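Local structure of VlsE1 (Borreliella burgdorferi, 1L8W) at residues A[110-114]-A[327-331]; A[150-156]-A[279-285]; A[187-193]-A[207-213]; A[222-227]-A[270-274]; A[230-236]-A[246-250]. The protein is a variable surface lipoprotein of the Lyme disease spirochaete that probably helps it evade the host immune response by antigenic switching. One frame throughout, in Å; residues are numbered along the deposited sequence.

Contact chemistry changes as a fold passes from helix faces to helix ends and loops, and these five contacts illustrate it. Interaction 1 joins two long helices, its centre about 29 Å from that of the chain, and is partly buried, as is interaction 5; interactions 2, 3 and 4 are buried. The other four are nested within the loop that interaction 1 closes. Helix 269-281 serves interaction 2 at its C-terminal end and 4 near its N-terminal end; I272 packs on interaction 3, and P247 of interaction 5 on interaction 4. Direct hydrogen bonds link the segments in 2 and 5; 1, 3 and 4 meet through apolar contacts, and waters bridge the segments in 2 and 4.

Interaction 1: A[110-114]-A[327-331]; sequences AIKEV and GLRKV
An antiparallel helix pair often sets larger apolar residues against small ones, and segments 110-114 and 327-331 give a compact example, with valines set against alanine and glycine. Both are regular alpha-helix, each closing one i to i+4 backbone hydrogen bond: V114 N to A110 O at 3.2 Å and V331 N to G327 O at 3.3 Å. The segment axes approach to 9.1 Å at 172°, an almost exactly antiparallel pair. In register, A110 CA lies 5.1 Å from V331 CA and V114 CA 5.4 Å from G327 CA.

The apolar contacts centre on V114 (chi1 t) and V331 (chi1 m), whose CB atoms point across the interface. V331 CG1 sits 3.3 Å from A110 CB and 3.6 Å from V114 CG2, and V114 CG1 reaches L328 CD2 at 4.2 Å. With no side chain on G327, V114 CG2 packs on its backbone, 3.1 Å from G327 O.

At the more polar margin, E113 (chi1 p) and K330 (t, m, t, m) meet through the aliphatic part of the lysine: E113 OE2 is 3.1 Å from K330 CD, and A110 CB is 4.0 Å from the same carbon.

Such packing builds the elongated helical part of the protein, tying helix 106-131 to the C-terminal part of helix 294-333 across 213 residues of sequence. Helix 59-80 packs beside both, its L80 touching I111, V114 and L328.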
# COMPACT_ATOMS: atom_id res chain seq x y z
N ALA A 110 -26.91 -6.62 -18.45
CA ALA A 110 -25.57 -7.03 -18.06
C ALA A 110 -24.56 -5.93 -18.38
O ALA A 110 -23.50 -5.86 -17.77
CB ALA A 110 -25.19 -8.31 -18.78
N ILE A 111 -24.90 -5.08 -19.33
CA ILE A 111 -24.02 -3.99 -19.72
C ILE A 111 -24.11 -2.87 -18.68
O ILE A 111 -23.11 -2.24 -18.34
CB ILE A 111 -24.41 -3.43 -21.13
CG1 ILE A 111 -23.19 -2.82 -21.82
CG2 ILE A 111 -25.49 -2.35 -21.00
CD1 ILE A 111 -22.69 -1.53 -21.20
N LYS A 112 -25.32 -2.64 -18.16
CA LYS A 112 -25.54 -1.61 -17.16
C LYS A 112 -24.79 -1.94 -15.88
O LYS A 112 -24.11 -1.09 -15.31
CB LYS A 112 -27.04 -1.49 -16.86
CG LYS A 112 -27.40 -0.33 -15.94
CD LYS A 112 -28.88 -0.35 -15.60
CE LYS A 112 -29.29 0.86 -14.78
NZ LYS A 112 -29.02 2.13 -15.52
N GLU A 113 -24.91 -3.19 -15.44
CA GLU A 113 -24.24 -3.64 -14.22
C GLU A 113 -22.72 -3.58 -14.32
O GLU A 113 -22.04 -3.16 -13.38
CB GLU A 113 -24.68 -5.07 -13.89
CG GLU A 113 -24.56 -6.04 -15.05
CD GLU A 113 -24.85 -7.48 -14.65
OE1 GLU A 113 -25.93 -7.74 -14.08
OE2 GLU A 113 -23.99 -8.35 -14.90
N VAL A 114 -22.18 -4.00 -15.46
CA VAL A 114 -20.74 -3.98 -15.68
C VAL A 114 -20.27 -2.53 -15.77
O VAL A 114 -19.18 -2.19 -15.31
CB VAL A 114 -20.37 -4.74 -16.97
CG1 VAL A 114 -18.89 -4.62 -17.26
CG2 VAL A 114 -20.75 -6.20 -16.82
N GLY A 327 -17.01 -9.62 -15.30
CA GLY A 327 -18.10 -8.74 -15.67
C GLY A 327 -18.32 -8.82 -17.17
O GLY A 327 -19.46 -8.92 -17.63
N LEU A 328 -17.23 -8.77 -17.93
CA LEU A 328 -17.32 -8.84 -19.37
C LEU A 328 -17.76 -10.23 -19.80
O LEU A 328 -18.39 -10.40 -20.84
CB LEU A 328 -15.97 -8.49 -20.01
CG LEU A 328 -15.50 -7.04 -19.85
CD1 LEU A 328 -14.19 -6.83 -20.59
CD2 LEU A 328 -16.57 -6.10 -20.39
N ARG A 329 -17.41 -11.23 -19.00
CA ARG A 329 -17.78 -12.61 -19.29
C ARG A 329 -19.27 -12.77 -19.03
O ARG A 329 -19.96 -13.50 -19.74
CB ARG A 329 -17.02 -13.57 -18.39
CG ARG A 329 -17.39 -15.02 -18.60
CD ARG A 329 -16.87 -15.91 -17.49
NE ARG A 329 -17.25 -17.30 -17.69
CZ ARG A 329 -18.51 -17.72 -17.79
NH1 ARG A 329 -19.51 -16.85 -17.70
NH2 ARG A 329 -18.77 -19.01 -17.97
N LYS A 330 -19.75 -12.08 -18.00
CA LYS A 330 -21.15 -12.11 -17.61
C LYS A 330 -22.03 -11.65 -18.77
O LYS A 330 -23.05 -12.27 -19.06
CB LYS A 330 -21.36 -11.20 -16.40
CG LYS A 330 -22.59 -11.49 -15.56
CD LYS A 330 -23.88 -11.16 -16.30
CE LYS A 330 -25.09 -11.41 -15.41
NZ LYS A 330 -25.21 -12.84 -15.00
N VAL A 331 -21.64 -10.57 -19.42
CA VAL A 331 -22.40 -10.07 -20.56
C VAL A 331 -22.20 -11.03 -21.73
O VAL A 331 -23.07 -11.17 -22.58
CB VAL A 331 -21.95 -8.64 -20.98
CG1 VAL A 331 -22.10 -7.68 -19.82
CG2 VAL A 331 -20.52 -8.67 -21.47

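Interaction 2: A[150-156]-A[279-285]; sequences VADKASV and RGMAKDG
Helix ends leave backbone groups unpaired by the helix itself; here segments 150-156 and 279-285 meet by two direct bonds. V150 to D152 are extended before helix 153-156; the other segment leaves its helix at A282 into a type II beta turn to G285, closed by G285 N to A282 O at 3.2 Å. A151 CA lies 4.3 Å from G285 CA.

D152 (chi1 t) is the N-cap: its OD1 accepts from S155 N at 2.9 Å, and its own N donates to K283 O at 3.0 Å. K283 N donates to S155 OG (chi1 t) at 3.1 Å, a hydroxyl also bonded to A131 O. Water 1 donates to V150 O (2.7 Å) and D284 OD2 (3.0 Å). K59 NZ donates to the carbonyls of G280, A282 and G285, R279 NH1 to A251 O, and A151 pairs with I252 through backbone.

D152 OD2 and D284 OD2 stand 4.3 Å apart; backbone, hydroxyl, carboxylate, lysine and water partners, with no salt bridge between the segments, satisfy this buried junction.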
# COMPACT_ATOMS: atom_id res chain seq x y z
N VAL A 150 6.73 13.20 10.12
CA VAL A 150 5.50 12.44 10.28
C VAL A 150 4.97 12.33 8.86
O VAL A 150 5.03 13.30 8.11
CB VAL A 150 4.44 13.19 11.13
CG1 VAL A 150 3.16 12.37 11.18
CG2 VAL A 150 4.97 13.44 12.54
N ALA A 151 4.45 11.17 8.49
CA ALA A 151 3.90 11.01 7.15
C ALA A 151 2.66 11.88 7.05
O ALA A 151 1.99 12.13 8.05
CB ALA A 151 3.53 9.55 6.90
N ASP A 152 2.37 12.35 5.84
CA ASP A 152 1.20 13.19 5.61
C ASP A 152 -0.03 12.32 5.84
O ASP A 152 -0.25 11.34 5.12
CB ASP A 152 1.21 13.74 4.18
CG ASP A 152 0.08 14.72 3.91
OD1 ASP A 152 -1.07 14.29 3.71
OD2 ASP A 152 0.36 15.93 3.92
N LYS A 153 -0.83 12.66 6.85
CA LYS A 153 -2.01 11.87 7.17
C LYS A 153 -3.09 11.85 6.10
O LYS A 153 -3.77 10.83 5.93
CB LYS A 153 -2.59 12.33 8.51
CG LYS A 153 -2.50 13.82 8.76
CD LYS A 153 -3.25 14.22 10.02
CE LYS A 153 -4.73 13.91 9.88
NZ LYS A 153 -5.53 14.32 11.08
N ALA A 154 -3.25 12.94 5.37
CA ALA A 154 -4.26 13.00 4.31
C ALA A 154 -3.88 12.07 3.16
O ALA A 154 -4.75 11.51 2.49
CB ALA A 154 -4.42 14.43 3.80
N SER A 155 -2.58 11.91 2.91
CA SER A 155 -2.10 11.03 1.85
C SER A 155 -2.26 9.57 2.32
O SER A 155 -2.72 8.72 1.56
CB SER A 155 -0.63 11.31 1.54
OG SER A 155 -0.13 10.44 0.55
N VAL A 156 -1.86 9.31 3.56
CA VAL A 156 -1.96 7.96 4.13
C VAL A 156 -3.39 7.45 4.14
O VAL A 156 -3.70 6.44 3.52
CB VAL A 156 -1.44 7.92 5.60
CG1 VAL A 156 -1.55 6.52 6.14
CG2 VAL A 156 -0.00 8.40 5.69
N ARG A 279 3.40 3.73 4.14
CA ARG A 279 4.38 4.77 4.40
C ARG A 279 5.19 5.07 3.14
O ARG A 279 5.41 6.23 2.80
CB ARG A 279 5.30 4.34 5.53
CG ARG A 279 6.41 5.31 5.86
CD ARG A 279 6.12 5.98 7.17
NE ARG A 279 7.33 6.34 7.86
CZ ARG A 279 7.36 7.02 9.00
NH1 ARG A 279 6.23 7.42 9.57
NH2 ARG A 279 8.52 7.27 9.59
N GLY A 280 5.61 4.00 2.46
CA GLY A 280 6.37 4.15 1.24
C GLY A 280 5.61 4.83 0.10
O GLY A 280 6.22 5.52 -0.72
N MSE A 281 4.30 4.64 0.04
CA MSE A 281 3.49 5.25 -1.01
C MSE A 281 3.07 6.68 -0.70
O MSE A 281 2.89 7.49 -1.61
CB MSE A 281 2.21 4.44 -1.26
CG MSE A 281 2.37 3.02 -1.73
SE MSE A 281 0.62 2.18 -2.03
CE MSE A 281 0.52 2.33 -3.92
N ALA A 282 2.90 6.99 0.59
CA ALA A 282 2.44 8.31 0.97
C ALA A 282 3.46 9.44 1.00
O ALA A 282 4.66 9.23 1.19
CB ALA A 282 1.73 8.23 2.32
N LYS A 283 2.96 10.65 0.79
CA LYS A 283 3.75 11.87 0.81
C LYS A 283 4.36 12.05 2.21
O LYS A 283 3.68 11.82 3.21
CB LYS A 283 2.85 13.06 0.49
CG LYS A 283 3.36 14.40 0.98
CD LYS A 283 2.25 15.45 0.93
CE LYS A 283 2.49 16.46 -0.17
NZ LYS A 283 3.66 17.33 0.12
N ASP A 284 5.62 12.48 2.25
CA ASP A 284 6.37 12.71 3.48
C ASP A 284 6.66 11.44 4.28
O ASP A 284 7.19 11.52 5.39
CB ASP A 284 5.66 13.71 4.39
CG ASP A 284 5.60 15.11 3.80
OD1 ASP A 284 6.56 15.51 3.09
OD2 ASP A 284 4.61 15.82 4.06
N GLY A 285 6.32 10.28 3.72
CA GLY A 285 6.59 9.04 4.43
C GLY A 285 8.02 8.60 4.19
O GLY A 285 8.37 8.27 3.06
O HOH W 1 3.73 15.32 6.84

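Interaction 3: A[187-193]-A[207-213]; sequences NKGAGKL and AASKAAG
Alanine and glycine allow a helix to lie almost directly against another backbone, as helical segment 207-213 does against 187-193, part of the loop between helices 153-170 and 205-216 that folds back on the latter. Residues 188-193 form a 3-10 segment with i to i+3 bonds such as L193 N to A190 O at 3.2 Å. N187 CA is 4.6 Å from K210 CA, and A190 CA 4.6 Å from A211 CA.

A207 comes first, its CB 3.4 Å from G189 O and 4.2 Å from L193 CD2. A208 offers its CA to L193 CD1 at 3.9 Å. K210 (m, m, t, p) puts CB 3.8 Å from A190 N and CD 3.6 Å from N187 OD1; its O lies 3.1 Å from that OD1, no hydrogen bond. A211 CB meets A190 CB and L193 CD1 (L193 m, t), each at 3.8 Å. G213 C ends 3.7 Å from N187 ND2.

Cohesion thus comes from close apolar packing of small residues, while N187 ND2 is engaged by D269.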
# COMPACT_ATOMS: atom_id res chain seq x y z
N ASN A 187 9.25 -9.80 13.63
CA ASN A 187 9.68 -8.57 12.97
C ASN A 187 9.20 -7.26 13.58
O ASN A 187 9.34 -6.20 12.97
CB ASN A 187 9.32 -8.64 11.49
CG ASN A 187 10.01 -9.80 10.78
OD1 ASN A 187 11.24 -9.86 10.72
ND2 ASN A 187 9.22 -10.73 10.24
N LYS A 188 8.66 -7.32 14.79
CA LYS A 188 8.17 -6.13 15.47
C LYS A 188 9.24 -5.03 15.50
O LYS A 188 8.92 -3.85 15.61
CB LYS A 188 7.72 -6.47 16.89
CG LYS A 188 8.76 -7.20 17.75
CD LYS A 188 8.15 -7.55 19.12
CE LYS A 188 9.03 -8.52 19.93
NZ LYS A 188 10.27 -7.89 20.48
N GLY A 189 10.50 -5.44 15.39
CA GLY A 189 11.59 -4.49 15.39
C GLY A 189 11.58 -3.55 14.19
O GLY A 189 12.34 -2.58 14.15
N ALA A 190 10.73 -3.83 13.21
CA ALA A 190 10.65 -2.97 12.03
C ALA A 190 10.13 -1.58 12.42
O ALA A 190 10.32 -0.61 11.69
CB ALA A 190 9.73 -3.61 10.99
N GLY A 191 9.50 -1.49 13.59
CA GLY A 191 8.96 -0.22 14.06
C GLY A 191 10.00 0.87 14.28
O GLY A 191 9.67 2.05 14.23
N LYS A 192 11.24 0.48 14.53
CA LYS A 192 12.31 1.45 14.78
C LYS A 192 12.53 2.39 13.60
O LYS A 192 13.08 3.48 13.76
CB LYS A 192 13.62 0.72 15.09
CG LYS A 192 13.53 -0.24 16.26
CD LYS A 192 14.85 -0.95 16.53
CE LYS A 192 14.75 -1.76 17.82
NZ LYS A 192 16.05 -2.38 18.15
N LEU A 193 12.10 1.96 12.42
CA LEU A 193 12.25 2.75 11.21
C LEU A 193 11.20 3.84 11.14
O LEU A 193 11.34 4.79 10.36
CB LEU A 193 12.12 1.83 9.98
CG LEU A 193 13.09 0.65 9.97
CD1 LEU A 193 12.92 -0.13 8.70
CD2 LEU A 193 14.52 1.13 10.12
N ALA A 207 16.94 -3.76 12.10
CA ALA A 207 15.53 -3.38 12.03
C ALA A 207 15.07 -3.35 10.57
O ALA A 207 13.91 -3.66 10.28
CB ALA A 207 15.31 -2.04 12.68
N ALA A 208 15.97 -2.97 9.67
CA ALA A 208 15.66 -2.90 8.24
C ALA A 208 15.48 -4.31 7.71
O ALA A 208 14.73 -4.54 6.77
CB ALA A 208 16.79 -2.21 7.47
N SER A 209 16.19 -5.27 8.32
CA SER A 209 16.08 -6.66 7.92
C SER A 209 14.72 -7.19 8.39
O SER A 209 14.08 -7.99 7.70
CB SER A 209 17.22 -7.47 8.55
OG SER A 209 17.31 -8.78 8.00
N LYS A 210 14.29 -6.71 9.55
CA LYS A 210 13.00 -7.09 10.12
C LYS A 210 11.87 -6.62 9.21
O LYS A 210 10.91 -7.36 8.96
CB LYS A 210 12.84 -6.46 11.51
CG LYS A 210 13.87 -6.93 12.55
CD LYS A 210 13.90 -8.46 12.64
CE LYS A 210 14.85 -8.95 13.73
NZ LYS A 210 14.30 -8.72 15.10
N ALA A 211 12.01 -5.40 8.71
CA ALA A 211 11.00 -4.81 7.81
C ALA A 211 10.93 -5.60 6.52
O ALA A 211 9.85 -5.85 6.00
CB ALA A 211 11.34 -3.35 7.52
N ALA A 212 12.09 -5.98 5.98
CA ALA A 212 12.09 -6.76 4.75
C ALA A 212 11.53 -8.17 5.02
O ALA A 212 10.81 -8.72 4.19
CB ALA A 212 13.49 -6.84 4.18
N GLY A 213 11.87 -8.75 6.17
CA GLY A 213 11.39 -10.08 6.51
C GLY A 213 9.88 -10.13 6.62
O GLY A 213 9.23 -11.04 6.11

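Interaction 4: A[222-227]-A[270-274]; sequences QILSAI and DQIAA
Segments 222-227 and 270-274 are both alpha-helical and cross nearly at right angles: their axes approach to 8.3 Å with a signed crossing angle of -79°. This is a steep helix-helix crossing in the buried part of a largely helical fold, where small residues at the crossing point permit close approach. I223 CA lies 5.3 Å from A274 CA, and A226 CA 5.9 Å from Q271 CA. Within 222-227, A226 N bonds to Q222 O at 3.0 Å and I227 N to I223 O at 3.1 Å.

A226 and A274 point toward each other's helix, and their CB atoms meet at 3.8 Å; A226 CB also lies 3.5 Å from D270 O. Two isoleucines, both m, t, extend the apolar patch: I223 CG1 reaches A273 CB at 3.8 Å, and I227 CG1 reaches A274 CB at 3.9 Å. P247 of helix 247-252 packs on Q271 and A274, while I227 also touches A160 and I163 of helix 153-170.

Polar bridging is left to two waters that donate to both segments. Q271 (m, m) folds back so that OE1 receives water 3 at 2.8 Å, the same water lying 2.7 Å from A226 O. Water 2 joins Q222 O at 2.9 Å to D270 OD2 (D270 chi1 p) at 2.6 Å.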
# COMPACT_ATOMS: atom_id res chain seq x y z
N GLN A 222 -2.61 -10.46 1.18
CA GLN A 222 -2.62 -10.27 2.63
C GLN A 222 -2.33 -8.83 3.03
O GLN A 222 -2.97 -8.30 3.93
CB GLN A 222 -1.61 -11.21 3.29
CG GLN A 222 -2.03 -12.67 3.28
CD GLN A 222 -0.98 -13.57 3.91
OE1 GLN A 222 0.03 -13.90 3.29
NE2 GLN A 222 -1.21 -13.96 5.16
N ILE A 223 -1.35 -8.21 2.38
CA ILE A 223 -1.02 -6.82 2.67
C ILE A 223 -2.19 -5.92 2.25
O ILE A 223 -2.50 -4.94 2.93
CB ILE A 223 0.26 -6.38 1.93
CG1 ILE A 223 1.43 -7.28 2.34
CG2 ILE A 223 0.59 -4.95 2.28
CD1 ILE A 223 2.67 -7.14 1.45
N LEU A 224 -2.83 -6.27 1.15
CA LEU A 224 -3.97 -5.53 0.63
C LEU A 224 -5.10 -5.58 1.66
O LEU A 224 -5.69 -4.55 2.00
CB LEU A 224 -4.46 -6.14 -0.68
CG LEU A 224 -4.76 -5.22 -1.88
CD1 LEU A 224 -5.66 -5.97 -2.85
CD2 LEU A 224 -5.45 -3.95 -1.42
N SER A 225 -5.40 -6.78 2.14
CA SER A 225 -6.46 -6.98 3.12
C SER A 225 -6.18 -6.19 4.40
O SER A 225 -7.08 -5.55 4.95
CB SER A 225 -6.60 -8.47 3.44
OG SER A 225 -7.74 -8.72 4.25
N ALA A 226 -4.94 -6.23 4.87
CA ALA A 226 -4.57 -5.49 6.07
C ALA A 226 -4.83 -3.99 5.91
O ALA A 226 -5.19 -3.31 6.87
CB ALA A 226 -3.10 -5.74 6.42
N ILE A 227 -4.65 -3.47 4.70
CA ILE A 227 -4.89 -2.04 4.46
C ILE A 227 -6.39 -1.77 4.40
O ILE A 227 -6.87 -0.76 4.92
CB ILE A 227 -4.21 -1.56 3.15
CG1 ILE A 227 -2.68 -1.64 3.29
CG2 ILE A 227 -4.65 -0.12 2.85
CD1 ILE A 227 -1.90 -1.38 1.99
N ASP A 270 1.65 -9.14 8.39
CA ASP A 270 0.82 -8.49 7.38
C ASP A 270 0.50 -7.04 7.75
O ASP A 270 0.33 -6.20 6.86
CB ASP A 270 -0.45 -9.31 7.12
CG ASP A 270 -1.25 -9.58 8.38
OD1 ASP A 270 -0.71 -9.37 9.49
OD2 ASP A 270 -2.42 -10.01 8.24
N GLN A 271 0.47 -6.74 9.05
CA GLN A 271 0.21 -5.39 9.56
C GLN A 271 1.46 -4.53 9.39
O GLN A 271 1.39 -3.36 8.99
CB GLN A 271 -0.15 -5.44 11.03
CG GLN A 271 -1.33 -6.35 11.36
CD GLN A 271 -2.59 -5.94 10.64
OE1 GLN A 271 -2.98 -4.77 10.67
NE2 GLN A 271 -3.25 -6.90 10.01
N ILE A 272 2.61 -5.12 9.70
CA ILE A 272 3.88 -4.42 9.55
C ILE A 272 4.09 -4.12 8.06
O ILE A 272 4.39 -2.98 7.70
CB ILE A 272 5.03 -5.28 10.06
CG1 ILE A 272 4.86 -5.53 11.56
CG2 ILE A 272 6.36 -4.62 9.73
CD1 ILE A 272 5.86 -6.47 12.16
N ALA A 273 3.93 -5.14 7.22
CA ALA A 273 4.10 -4.99 5.78
C ALA A 273 3.14 -3.93 5.21
O ALA A 273 3.47 -3.24 4.23
CB ALA A 273 3.87 -6.32 5.09
N ALA A 274 1.97 -3.79 5.84
CA ALA A 274 0.98 -2.79 5.44
C ALA A 274 1.42 -1.39 5.86
O ALA A 274 1.25 -0.43 5.10
CB ALA A 274 -0.38 -3.11 6.05
O HOH W 2 -3.97 -9.72 6.23
O HOH W 3 -5.39 -4.07 9.42

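Interaction 5: A[230-236]-A[246-250]; sequences AADAAEQ and NPIAA
A loop can be held to the start of a following helix by apolar side chains and a capping residue, a division well illustrated by segments 230-236 and 246-250. At the apolar centre stands I248 (m, t), pointing at the loop. Its CG1 lies 3.7 Å from A230 CB, and its CD1 is 3.4 Å from both A230 O and A231 N. P247, with a C-gamma endo pucker, puts CG 3.4 Å from A230 CB. Farther along, Q236 O lies 3.6 Å from I248 CG2.

The backbone of 230-236 curls round this centre. A type I beta turn from A230 to A233 is closed by A233 N to A230 O at 2.8 Å, after which the chain returns so that Q236 CA is 4.9 Å from A249 CA; at the other end A230 CA is 5.8 Å from N246 CA.

At the polar edge, N246 (chi1 p) is the N-cap of helix 247-250. Its OD1 accepts from A249 N at 2.6 Å, while its ND2 donates to E235 O at 2.8 Å, so a single amide both caps the helix and anchors the loop. E235 OE2 accepts from A234 N at 2.9 Å.

The contact connects the end of helix 220-230 and the loop after it to helix 247-252. Helix 153-170 lies against I248 through K157 and A160, and helix 269-281 contributes L278 to I248 and Q271 and A274 to P247.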
# COMPACT_ATOMS: atom_id res chain seq x y z
N ALA A 230 -7.66 -1.75 7.91
CA ALA A 230 -7.15 -0.56 8.57
C ALA A 230 -8.00 0.66 8.24
O ALA A 230 -8.30 1.46 9.12
CB ALA A 230 -5.71 -0.33 8.15
N ALA A 231 -8.37 0.81 6.97
CA ALA A 231 -9.17 1.94 6.53
C ALA A 231 -10.49 2.05 7.28
O ALA A 231 -11.11 3.11 7.32
CB ALA A 231 -9.44 1.84 5.02
N ASP A 232 -10.92 0.94 7.87
CA ASP A 232 -12.17 0.91 8.61
C ASP A 232 -12.00 1.18 10.11
O ASP A 232 -12.98 1.34 10.83
CB ASP A 232 -12.88 -0.42 8.39
CG ASP A 232 -13.51 -0.52 7.01
OD1 ASP A 232 -14.52 0.19 6.78
OD2 ASP A 232 -13.01 -1.29 6.16
N ALA A 233 -10.75 1.25 10.56
CA ALA A 233 -10.48 1.53 11.97
C ALA A 233 -10.99 2.93 12.31
O ALA A 233 -11.29 3.73 11.43
CB ALA A 233 -8.98 1.44 12.25
N ALA A 234 -11.08 3.23 13.60
CA ALA A 234 -11.56 4.53 14.04
C ALA A 234 -10.41 5.40 14.49
O ALA A 234 -10.48 6.63 14.38
CB ALA A 234 -12.56 4.36 15.17
N GLU A 235 -9.35 4.77 14.99
CA GLU A 235 -8.18 5.49 15.48
C GLU A 235 -7.12 5.54 14.38
O GLU A 235 -6.08 4.89 14.47
CB GLU A 235 -7.60 4.77 16.70
CG GLU A 235 -8.59 3.85 17.43
CD GLU A 235 -8.87 2.56 16.66
OE1 GLU A 235 -7.94 1.73 16.53
OE2 GLU A 235 -10.01 2.37 16.18
N GLN A 236 -7.39 6.34 13.34
CA GLN A 236 -6.48 6.46 12.22
C GLN A 236 -5.44 7.56 12.27
O GLN A 236 -4.78 7.83 11.27
CB GLN A 236 -7.26 6.59 10.91
CG GLN A 236 -8.11 5.39 10.60
CD GLN A 236 -8.64 5.40 9.19
OE1 GLN A 236 -9.55 4.64 8.86
NE2 GLN A 236 -8.06 6.25 8.35
N ASN A 246 -3.07 -0.05 14.33
CA ASN A 246 -3.44 -0.39 12.96
C ASN A 246 -2.35 0.15 12.02
O ASN A 246 -1.66 1.10 12.36
CB ASN A 246 -4.82 0.19 12.61
CG ASN A 246 -4.85 1.71 12.66
OD1 ASN A 246 -4.29 2.38 11.80
ND2 ASN A 246 -5.52 2.26 13.67
N PRO A 247 -2.19 -0.46 10.83
CA PRO A 247 -1.15 0.03 9.92
C PRO A 247 -1.24 1.51 9.49
O PRO A 247 -0.20 2.14 9.19
CB PRO A 247 -1.21 -0.96 8.75
CG PRO A 247 -2.58 -1.52 8.81
CD PRO A 247 -2.87 -1.64 10.28
N ILE A 248 -2.44 2.07 9.45
CA ILE A 248 -2.62 3.48 9.08
C ILE A 248 -2.03 4.39 10.17
O ILE A 248 -1.29 5.33 9.87
CB ILE A 248 -4.12 3.83 8.87
CG1 ILE A 248 -4.64 3.12 7.60
CG2 ILE A 248 -4.32 5.34 8.75
CD1 ILE A 248 -6.10 3.38 7.31
N ALA A 249 -2.32 4.09 11.43
CA ALA A 249 -1.80 4.88 12.54
C ALA A 249 -0.28 4.75 12.64
O ALA A 249 0.41 5.70 13.04
CB ALA A 249 -2.45 4.42 13.84
N ALA A 250 0.22 3.57 12.29
CA ALA A 250 1.66 3.31 12.35
C ALA A 250 2.39 4.01 11.22
O ALA A 250 3.47 4.57 11.43
CB ALA A 250 1.94 1.79 12.31